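Local coordinates for protein salmonella typhimurium DB7155 bacteriophage DET7 tailspike (Bacteriophage, PDB 2V5I) that binds and hydrolyses the bacterial O-antigen as the receptor-binding tailspike of phage Det7, a trimer whose subunits each carry a right-handed parallel beta-helix, at residues D43-F48 and C65-I70; Y178-C183 and I202-L207. All coordinates share one frame; numbering follows the deposited sequence.

Contact 1 (D43-F48 and C65-I70); sequences DINYNF and CKAKFI
Tyr-46 is held to its neighbouring coil through both of its backbone polar groups: its N donates to Lys-68 O at 2.9 Å, and its O accepts from Ile-70 N. Two residues on, Phe-48 N donates to Ile-70 O at 2.8 Å, a less straight bond with an N-H...O angle of 148°. Three CA-H...O contacts run among these bonds, the shortest from Asn-47 CA to Ile-70 O.

Ahead of them a side chain takes over the role of a backbone carbonyl. The amide of Asn-45 is turned so that OD1 accepts from Lys-68 N at 2.9 Å, the N-H tilted 30° from the amide's carbonyl plane. The same OD1 lies against CB and CG of Lys-68, whose extended chain runs on to a salt bridge with Glu-92. Nearer Asp-43 the segments are joined by water, one molecule donating to both Asp-43 O and Lys-66 O.

This is parallel pairing of equivalent positions in successive coils, the repeating element of the right-handed beta-helix of P22-type tailspikes; the next coil supplies strand 85-92.

Van der Waals contacts fill in on both faces. On that of Tyr-46 and Phe-69, the rim atom CD1 of Phe-69 meets Tyr-46 CB at 4.0 Å; the Tyr-46 hydroxyl is hydrogen-bonded to the Glu-52 carboxylate and to the backbone N of Leu-29. On the other face Asn-47 and Ile-70 lie side by side, OD1 being 3.7 Å from Ile-70 CB, while Ile-70 CD1 extends to Asn-45 ND2. Beyond the paired strands, Phe-48 has CG between its backbone N and carbonyl carbon (chi1 68°), which sets the ring edge at the backbone of Phe-69, CE1 lying 3.9 Å from Phe-69 C. Ala-67 CB presses against the carbonyl group of Ile-44.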
ATOM      1  N   ASP A  43      14.321   9.000 -39.472  1.00 12.91           N
ATOM      2  CA  ASP A  43      15.723   9.261 -39.251  1.00 12.56           C
ATOM      3  C   ASP A  43      16.113  10.757 -39.350  1.00 13.32           C
ATOM      4  O   ASP A  43      17.208  11.148 -38.911  1.00 14.93           O
ATOM      5  CB  ASP A  43      16.607   8.390 -40.145  1.00 14.11           C
ATOM      6  CG  ASP A  43      16.399   8.586 -41.643  1.00 18.00           C
ATOM      7  OD1 ASP A  43      15.318   8.990 -42.090  1.00 15.03           O
ATOM      8  OD2 ASP A  43      17.389   8.305 -42.400  1.00 18.44           O
ATOM      9  N   ILE A  44      15.162  11.580 -39.799  1.00 13.01           N
ATOM     10  CA  ILE A  44      15.337  13.005 -39.956  1.00 13.15           C
ATOM     11  C   ILE A  44      14.088  13.689 -39.444  1.00 12.13           C
ATOM     12  O   ILE A  44      13.018  13.091 -39.451  1.00 11.49           O
ATOM     13  CB  ILE A  44      15.622  13.410 -41.423  1.00 13.27           C
ATOM     14  CG1 ILE A  44      14.526  12.935 -42.379  1.00 12.29           C
ATOM     15  CG2 ILE A  44      16.966  12.857 -41.868  1.00 15.23           C
ATOM     16  CD1 ILE A  44      14.546  13.766 -43.716  1.00 17.55           C
ATOM     17  N   ASN A  45      14.242  14.906 -38.925  1.00 11.52           N
ATOM     18  CA  ASN A  45      13.090  15.663 -38.493  1.00 11.30           C
ATOM     19  C   ASN A  45      12.122  15.852 -39.667  1.00 13.14           C
ATOM     20  O   ASN A  45      12.552  16.081 -40.805  1.00 13.83           O
ATOM     21  CB  ASN A  45      13.459  17.034 -37.938  1.00 13.56           C
ATOM     22  CG  ASN A  45      14.138  16.981 -36.592  1.00 12.92           C
ATOM     23  OD1 ASN A  45      14.126  15.970 -35.868  1.00 14.03           O
ATOM     24  ND2 ASN A  45      14.753  18.099 -36.227  1.00 19.61           N
ATOM     25  N   TYR A  46      10.826  15.857 -39.354  1.00 10.85           N
ATOM     26  CA  TYR A  46       9.776  16.011 -40.338  1.00 11.07           C
ATOM     27  C   TYR A  46       8.827  17.084 -39.889  1.00 10.88           C
ATOM     28  O   TYR A  46       8.227  16.986 -38.830  1.00 11.94           O
ATOM     29  CB  TYR A  46       8.997  14.732 -40.544  1.00 11.32           C
ATOM     30  CG  TYR A  46       8.008  14.807 -41.688  1.00 10.36           C
ATOM     31  CD1 TYR A  46       8.442  14.774 -43.016  1.00 10.11           C
ATOM     32  CD2 TYR A  46       6.652  14.926 -41.456  1.00 12.40           C
ATOM     33  CE1 TYR A  46       7.561  14.777 -44.069  1.00 12.51           C
ATOM     34  CE2 TYR A  46       5.751  14.964 -42.509  1.00 15.47           C
ATOM     35  CZ  TYR A  46       6.230  14.923 -43.823  1.00 14.75           C
ATOM     36  OH  TYR A  46       5.339  14.889 -44.891  1.00 14.52           O
ATOM     37  N   ASN A  47       8.775  18.161 -40.686  1.00 10.39           N
ATOM     38  CA  ASN A  47       7.913  19.297 -40.428  1.00  8.78           C
ATOM     39  C   ASN A  47       6.570  19.103 -41.118  1.00 10.89           C
ATOM     40  O   ASN A  47       6.507  19.064 -42.364  1.00 12.55           O
ATOM     41  CB  ASN A  47       8.664  20.555 -40.933  1.00 11.18           C
ATOM     42  CG  ASN A  47      10.039  20.725 -40.216  1.00 13.08           C
ATOM     43  OD1 ASN A  47      10.088  21.340 -39.166  1.00 14.42           O
ATOM     44  ND2 ASN A  47      11.138  20.099 -40.764  1.00 16.60           N
ATOM     45  N   PHE A  48       5.505  18.869 -40.332  1.00 11.09           N
ATOM     46  CA  PHE A  48       4.175  18.545 -40.897  1.00 11.84           C
ATOM     47  C   PHE A  48       3.257  19.763 -40.909  1.00 11.37           C
ATOM     48  O   PHE A  48       3.453  20.718 -40.169  1.00 13.24           O
ATOM     49  CB  PHE A  48       3.533  17.338 -40.170  1.00 12.43           C
ATOM     50  CG  PHE A  48       3.145  17.605 -38.737  1.00 11.22           C
ATOM     51  CD1 PHE A  48       4.044  17.424 -37.699  1.00 11.12           C
ATOM     52  CD2 PHE A  48       1.872  18.084 -38.415  1.00 12.07           C
ATOM     53  CE1 PHE A  48       3.680  17.678 -36.398  1.00 11.90           C
ATOM     54  CE2 PHE A  48       1.516  18.339 -37.123  1.00 13.47           C
ATOM     55  CZ  PHE A  48       2.428  18.173 -36.096  1.00 10.62           C
ATOM     56  N   CYS A  65      11.285   5.790 -34.201  1.00 10.62           N
ATOM     57  CA  CYS A  65      11.583   7.210 -34.365  1.00 10.84           C
ATOM     58  C   CYS A  65      12.941   7.543 -33.770  1.00 12.06           C
ATOM     59  O   CYS A  65      13.223   7.185 -32.621  1.00 13.85           O
ATOM     60  CB  CYS A  65      10.518   8.064 -33.704  1.00 12.43           C
ATOM     61  SG  CYS A  65       8.844   7.684 -34.318  1.00 14.46           S
ATOM     62  N   LYS A  66      13.791   8.216 -34.556  1.00 11.16           N
ATOM     63  CA  LYS A  66      15.084   8.742 -34.098  1.00 11.62           C
ATOM     64  C   LYS A  66      15.221  10.220 -34.496  1.00 12.96           C
ATOM     65  O   LYS A  66      16.310  10.724 -34.741  1.00 14.57           O
ATOM     66  CB  LYS A  66      16.244   7.893 -34.684  1.00 12.81           C
ATOM     67  CG  LYS A  66      16.204   6.431 -34.178  1.00 11.34           C
ATOM     68  CD  LYS A  66      17.434   5.613 -34.512  1.00 12.44           C
ATOM     69  CE  LYS A  66      17.370   4.218 -33.877  1.00 16.82           C
ATOM     70  NZ  LYS A  66      18.664   3.425 -34.063  1.00 18.20           N
ATOM     71  N   ALA A  67      14.087  10.907 -34.506  1.00 11.26           N
ATOM     72  CA  ALA A  67      13.967  12.320 -34.881  1.00 11.56           C
ATOM     73  C   ALA A  67      12.556  12.784 -34.531  1.00 10.00           C
ATOM     74  O   ALA A  67      11.767  11.977 -33.988  1.00 12.93           O
ATOM     75  CB  ALA A  67      14.277  12.531 -36.343  1.00 13.17           C
ATOM     76  N   LYS A  68      12.234  14.045 -34.786  1.00 10.00           N
ATOM     77  CA  LYS A  68      11.007  14.686 -34.302  1.00 10.27           C
ATOM     78  C   LYS A  68      10.005  14.942 -35.403  1.00 11.35           C
ATOM     79  O   LYS A  68      10.403  15.191 -36.540  1.00 11.92           O
ATOM     80  CB  LYS A  68      11.317  16.016 -33.669  1.00 11.37           C
ATOM     81  CG  LYS A  68      12.367  15.994 -32.588  1.00 13.72           C
ATOM     82  CD  LYS A  68      12.641  17.409 -32.075  1.00 19.04           C
ATOM     83  CE  LYS A  68      13.610  17.437 -30.909  1.00 25.43           C
ATOM     84  NZ  LYS A  68      13.622  18.807 -30.264  1.00 30.34           N
ATOM     85  N   PHE A  69       8.725  14.961 -35.012  1.00 10.15           N
ATOM     86  CA  PHE A  69       7.636  15.476 -35.833  1.00 11.10           C
ATOM     87  C   PHE A  69       7.292  16.879 -35.314  1.00 11.07           C
ATOM     88  O   PHE A  69       6.879  17.039 -34.167  1.00 11.06           O
ATOM     89  CB  PHE A  69       6.359  14.623 -35.762  1.00 11.18           C
ATOM     90  CG  PHE A  69       6.506  13.244 -36.341  1.00 12.55           C
ATOM     91  CD1 PHE A  69       6.842  13.060 -37.679  1.00 16.74           C
ATOM     92  CD2 PHE A  69       6.176  12.126 -35.587  1.00 14.29           C
ATOM     93  CE1 PHE A  69       6.962  11.757 -38.224  1.00 14.80           C
ATOM     94  CE2 PHE A  69       6.332  10.820 -36.131  1.00 16.77           C
ATOM     95  CZ  PHE A  69       6.708  10.646 -37.430  1.00 12.75           C
ATOM     96  N   ILE A  70       7.512  17.893 -36.161  1.00 10.54           N
ATOM     97  CA  ILE A  70       7.365  19.268 -35.782  1.00 12.29           C
ATOM     98  C   ILE A  70       6.227  19.923 -36.572  1.00 11.89           C
ATOM     99  O   ILE A  70       6.222  19.919 -37.814  1.00 10.57           O
ATOM    100  CB  ILE A  70       8.699  20.044 -36.028  1.00 12.63           C
ATOM    101  CG1 ILE A  70       9.890  19.335 -35.318  1.00 14.71           C
ATOM    102  CG2 ILE A  70       8.569  21.491 -35.606  1.00 14.78           C
ATOM    103  CD1 ILE A  70      11.233  19.800 -35.751  1.00 17.49           C
TER
HETATM  104  O   HOH W   1      18.317  10.067 -36.610  1.00 18.51           O

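Contact 2 (Y178-C183 and I202-L207); sequences YLFRSC and ITFENL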
ATOM      1  N   TYR A 178      -1.102  13.421 -27.616  1.00  8.26           N
ATOM      2  CA  TYR A 178      -1.330  12.170 -28.243  1.00 10.08           C
ATOM      3  C   TYR A 178      -2.809  11.861 -28.092  1.00  9.67           C
ATOM      4  O   TYR A 178      -3.343  11.858 -26.992  1.00 10.97           O
ATOM      5  CB  TYR A 178      -0.464  11.094 -27.551  1.00 10.14           C
ATOM      6  CG  TYR A 178       1.006  11.296 -27.857  1.00 10.67           C
ATOM      7  CD1 TYR A 178       1.815  12.148 -27.062  1.00 10.12           C
ATOM      8  CD2 TYR A 178       1.598  10.666 -28.955  1.00 10.73           C
ATOM      9  CE1 TYR A 178       3.155  12.358 -27.400  1.00 10.54           C
ATOM     10  CE2 TYR A 178       2.934  10.882 -29.289  1.00  8.27           C
ATOM     11  CZ  TYR A 178       3.704  11.701 -28.487  1.00  8.67           C
ATOM     12  OH  TYR A 178       5.031  11.853 -28.866  1.00  9.22           O
ATOM     13  N   LEU A 179      -3.492  11.658 -29.218  1.00  9.60           N
ATOM     14  CA  LEU A 179      -4.947  11.569 -29.243  1.00 10.89           C
ATOM     15  C   LEU A 179      -5.320  10.326 -30.007  1.00 12.23           C
ATOM     16  O   LEU A 179      -4.839  10.126 -31.108  1.00 12.10           O
ATOM     17  CB  LEU A 179      -5.515  12.800 -29.956  1.00  9.67           C
ATOM     18  CG  LEU A 179      -6.995  12.761 -30.324  1.00 13.91           C
ATOM     19  CD1 LEU A 179      -7.866  12.569 -29.101  1.00 14.37           C
ATOM     20  CD2 LEU A 179      -7.320  14.025 -31.041  1.00 15.06           C
ATOM     21  N   PHE A 180      -6.117   9.448 -29.392  1.00  9.28           N
ATOM     22  CA  PHE A 180      -6.647   8.262 -30.037  1.00 10.96           C
ATOM     23  C   PHE A 180      -8.145   8.471 -30.212  1.00 10.23           C
ATOM     24  O   PHE A 180      -8.872   8.578 -29.207  1.00 10.54           O
ATOM     25  CB  PHE A 180      -6.400   7.050 -29.143  1.00 10.40           C
ATOM     26  CG  PHE A 180      -4.949   6.628 -29.077  1.00 11.24           C
ATOM     27  CD1 PHE A 180      -4.073   7.272 -28.199  1.00 11.93           C
ATOM     28  CD2 PHE A 180      -4.498   5.593 -29.832  1.00 11.38           C
ATOM     29  CE1 PHE A 180      -2.730   6.891 -28.174  1.00 15.24           C
ATOM     30  CE2 PHE A 180      -3.218   5.170 -29.761  1.00 13.84           C
ATOM     31  CZ  PHE A 180      -2.346   5.799 -28.925  1.00 12.04           C
ATOM     32  N   ARG A 181      -8.642   8.432 -31.459  1.00 10.83           N
ATOM     33  CA  ARG A 181     -10.055   8.662 -31.736  1.00 12.21           C
ATOM     34  C   ARG A 181     -10.657   7.330 -32.201  1.00 12.55           C
ATOM     35  O   ARG A 181     -10.144   6.711 -33.156  1.00 13.42           O
ATOM     36  CB  ARG A 181     -10.212   9.653 -32.889  1.00 13.49           C
ATOM     37  CG  ARG A 181      -9.836  11.066 -32.586  1.00 16.13           C
ATOM     38  CD  ARG A 181     -10.166  11.871 -33.814  1.00 19.35           C
ATOM     39  NE  ARG A 181      -9.710  13.254 -33.742  1.00 16.49           N
ATOM     40  CZ  ARG A 181     -10.400  14.220 -33.139  1.00 23.86           C
ATOM     41  NH1 ARG A 181     -11.515  13.925 -32.484  1.00 29.92           N
ATOM     42  NH2 ARG A 181      -9.935  15.465 -33.125  1.00 27.73           N
ATOM     43  N   SER A 182     -11.687   6.859 -31.510  1.00 11.11           N
ATOM     44  CA  SER A 182     -12.405   5.644 -31.822  1.00 11.52           C
ATOM     45  C   SER A 182     -11.494   4.383 -31.850  1.00 11.71           C
ATOM     46  O   SER A 182     -11.689   3.477 -32.697  1.00 13.18           O
ATOM     47  CB  SER A 182     -13.097   5.780 -33.166  1.00 13.11           C
ATOM     48  OG  SER A 182     -14.035   6.809 -33.073  1.00 16.64           O
ATOM     49  N   CYS A 183     -10.541   4.329 -30.930  1.00 11.00           N
ATOM     50  CA  CYS A 183      -9.606   3.231 -30.843  1.00 11.17           C
ATOM     51  C   CYS A 183      -9.996   2.276 -29.723  1.00  9.31           C
ATOM     52  O   CYS A 183     -10.686   2.676 -28.794  1.00  9.99           O
ATOM     53  CB  CYS A 183      -8.165   3.711 -30.617  1.00 10.67           C
ATOM     54  SG  CYS A 183      -7.567   4.682 -32.047  1.00 13.21           S
ATOM     55  N   ILE A 202      -2.530  12.929 -23.045  1.00  7.70           N
ATOM     56  CA  ILE A 202      -2.934  11.666 -23.655  1.00  9.63           C
ATOM     57  C   ILE A 202      -4.446  11.541 -23.517  1.00  8.51           C
ATOM     58  O   ILE A 202      -4.943  11.637 -22.416  1.00 10.69           O
ATOM     59  CB  ILE A 202      -2.245  10.468 -22.963  1.00  9.99           C
ATOM     60  CG1 ILE A 202      -0.695  10.673 -22.956  1.00 10.53           C
ATOM     61  CG2 ILE A 202      -2.654   9.156 -23.644  1.00 10.60           C
ATOM     62  CD1 ILE A 202       0.094   9.794 -21.989  1.00 12.44           C
ATOM     63  N   THR A 203      -5.139  11.319 -24.636  1.00  8.43           N
ATOM     64  CA  THR A 203      -6.594  11.279 -24.644  1.00  9.42           C
ATOM     65  C   THR A 203      -7.091  10.084 -25.455  1.00  8.86           C
ATOM     66  O   THR A 203      -6.601   9.825 -26.538  1.00  8.70           O
ATOM     67  CB  THR A 203      -7.142  12.560 -25.363  1.00 10.40           C
ATOM     68  OG1 THR A 203      -6.700  13.726 -24.680  1.00 11.03           O
ATOM     69  CG2 THR A 203      -8.662  12.533 -25.445  1.00 10.26           C
ATOM     70  N   PHE A 204      -7.990   9.307 -24.859  1.00  8.01           N
ATOM     71  CA  PHE A 204      -8.747   8.307 -25.590  1.00  9.21           C
ATOM     72  C   PHE A 204     -10.176   8.808 -25.713  1.00 10.87           C
ATOM     73  O   PHE A 204     -10.906   8.845 -24.716  1.00 11.00           O
ATOM     74  CB  PHE A 204      -8.703   6.978 -24.793  1.00  9.13           C
ATOM     75  CG  PHE A 204      -7.366   6.339 -24.766  1.00  6.91           C
ATOM     76  CD1 PHE A 204      -6.871   5.711 -25.857  1.00  8.52           C
ATOM     77  CD2 PHE A 204      -6.528   6.450 -23.618  1.00  9.45           C
ATOM     78  CE1 PHE A 204      -5.560   5.101 -25.822  1.00  9.31           C
ATOM     79  CE2 PHE A 204      -5.281   5.828 -23.619  1.00  8.44           C
ATOM     80  CZ  PHE A 204      -4.804   5.222 -24.712  1.00 10.11           C
ATOM     81  N   GLU A 205     -10.564   9.156 -26.949  1.00  9.70           N
ATOM     82  CA  GLU A 205     -11.849   9.752 -27.246  1.00  9.23           C
ATOM     83  C   GLU A 205     -12.670   8.722 -28.052  1.00  9.90           C
ATOM     84  O   GLU A 205     -12.289   8.356 -29.170  1.00 10.95           O
ATOM     85  CB  GLU A 205     -11.595  10.997 -28.085  1.00 10.97           C
ATOM     86  CG  GLU A 205     -12.862  11.700 -28.511  1.00 13.16           C
ATOM     87  CD  GLU A 205     -13.365  11.218 -29.889  1.00 22.72           C
ATOM     88  OE1 GLU A 205     -12.718  11.490 -30.954  1.00 22.95           O
ATOM     89  OE2 GLU A 205     -14.436  10.571 -29.950  1.00 20.36           O
ATOM     90  N   ASN A 206     -13.740   8.194 -27.429  1.00  8.38           N
ATOM     91  CA  ASN A 206     -14.620   7.237 -28.065  1.00  8.06           C
ATOM     92  C   ASN A 206     -16.091   7.695 -28.071  1.00  8.66           C
ATOM     93  O   ASN A 206     -17.001   6.946 -27.709  1.00  9.27           O
ATOM     94  CB  ASN A 206     -14.468   5.866 -27.358  1.00  7.91           C
ATOM     95  CG  ASN A 206     -13.114   5.260 -27.601  1.00  6.66           C
ATOM     96  OD1 ASN A 206     -12.158   5.576 -26.880  1.00 10.11           O
ATOM     97  ND2 ASN A 206     -13.006   4.416 -28.600  1.00  9.39           N
ATOM     98  N   LEU A 207     -16.314   8.927 -28.486  1.00 10.67           N
ATOM     99  CA  LEU A 207     -17.653   9.529 -28.438  1.00  8.71           C
ATOM    100  C   LEU A 207     -18.639   8.835 -29.388  1.00 11.63           C
ATOM    101  O   LEU A 207     -19.858   8.845 -29.116  1.00 12.10           O
ATOM    102  CB  LEU A 207     -17.569  11.033 -28.770  1.00  9.26           C
ATOM    103  CG  LEU A 207     -16.869  11.896 -27.698  1.00 11.58           C
ATOM    104  CD1 LEU A 207     -16.708  13.315 -28.168  1.00 14.54           C
ATOM    105  CD2 LEU A 207     -17.669  11.874 -26.420  1.00 15.01           C
TER
HETATM  106  O   HOH W   2      -4.577  14.381 -26.290  1.00 12.40           O
HETATM  107  O   HOH W   3      -9.976   5.969 -28.556  1.00 10.19           O
HETATM  108  O   HOH W   4     -15.225   8.546 -31.357  1.00 26.24           O
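Phe-180 and Phe-204 point the same way from neighbouring parallel strands, their rings slid apart so that they barely overlap. The planes stand 28° apart with centroids separated by 4.9 Å, and Phe-204 CE1 sits over the rim of the Phe-180 ring, 3.5 Å from its CD1. In both residues CG is anti to the carbonyl carbon (chi1 near -70°), and this shared torsion keeps the rings side by side.

On the opposite face Leu-179 lies alongside Thr-203, CD1 against CG2 at 3.7 Å. Its other methyl, CD2, lies over the rim of one face of the Arg-181 guanidinium. Arg-181 and Glu-205 cross there with their planar groups 60° apart, and NH1 meets OE1 at 3.1 Å on the anti side of the carboxylate. The hydrogen bond within this salt bridge is bent, and Arg-181 NE has a second acidic partner in Asp-159 of the preceding coil. Glu-205, bent at chi2, turns OE2 back to Leu-207 N.

Between the two faces, four backbone hydrogen bonds join the strands, from Thr-203 N to Tyr-178 O through to Ser-182 N to Glu-205 O. Where the chains turn, Asn-206 ND2 donates to Cys-183 O at 2.9 Å, and a water accepts from Cys-183 N and lies within hydrogen-bonding distance of Phe-180 O and Asn-206 OD1. Phenylalanines stacked at matching positions of successive coils, Phe-180 buried beside Val-188 and Cys-186 and Phe-204 beside Asn-215, and an asparagine bonded to the neighbouring turn, are characteristic of the parallel beta-helix.

Both contacts illustrate how a beta-helix is built: chain segments from successive coils lie parallel and in register. Contact 1 closes before contact 2 opens along the chain. It lies farther from the chain's centre, about 38 Å against 24 Å, near the N-terminal end of the helix. Their centres are about 23 Å apart and their nearest atoms about 7 Å, without touching. They belong to different runs of parallel strands, 46-47 with 69-70 in one and 176-181 with 202-205 in the other. Strand 85-92 connects the two regions, meeting Phe-69 in contact 1 and Tyr-178 in contact 2, so both border the same interior of this elongated tailspike.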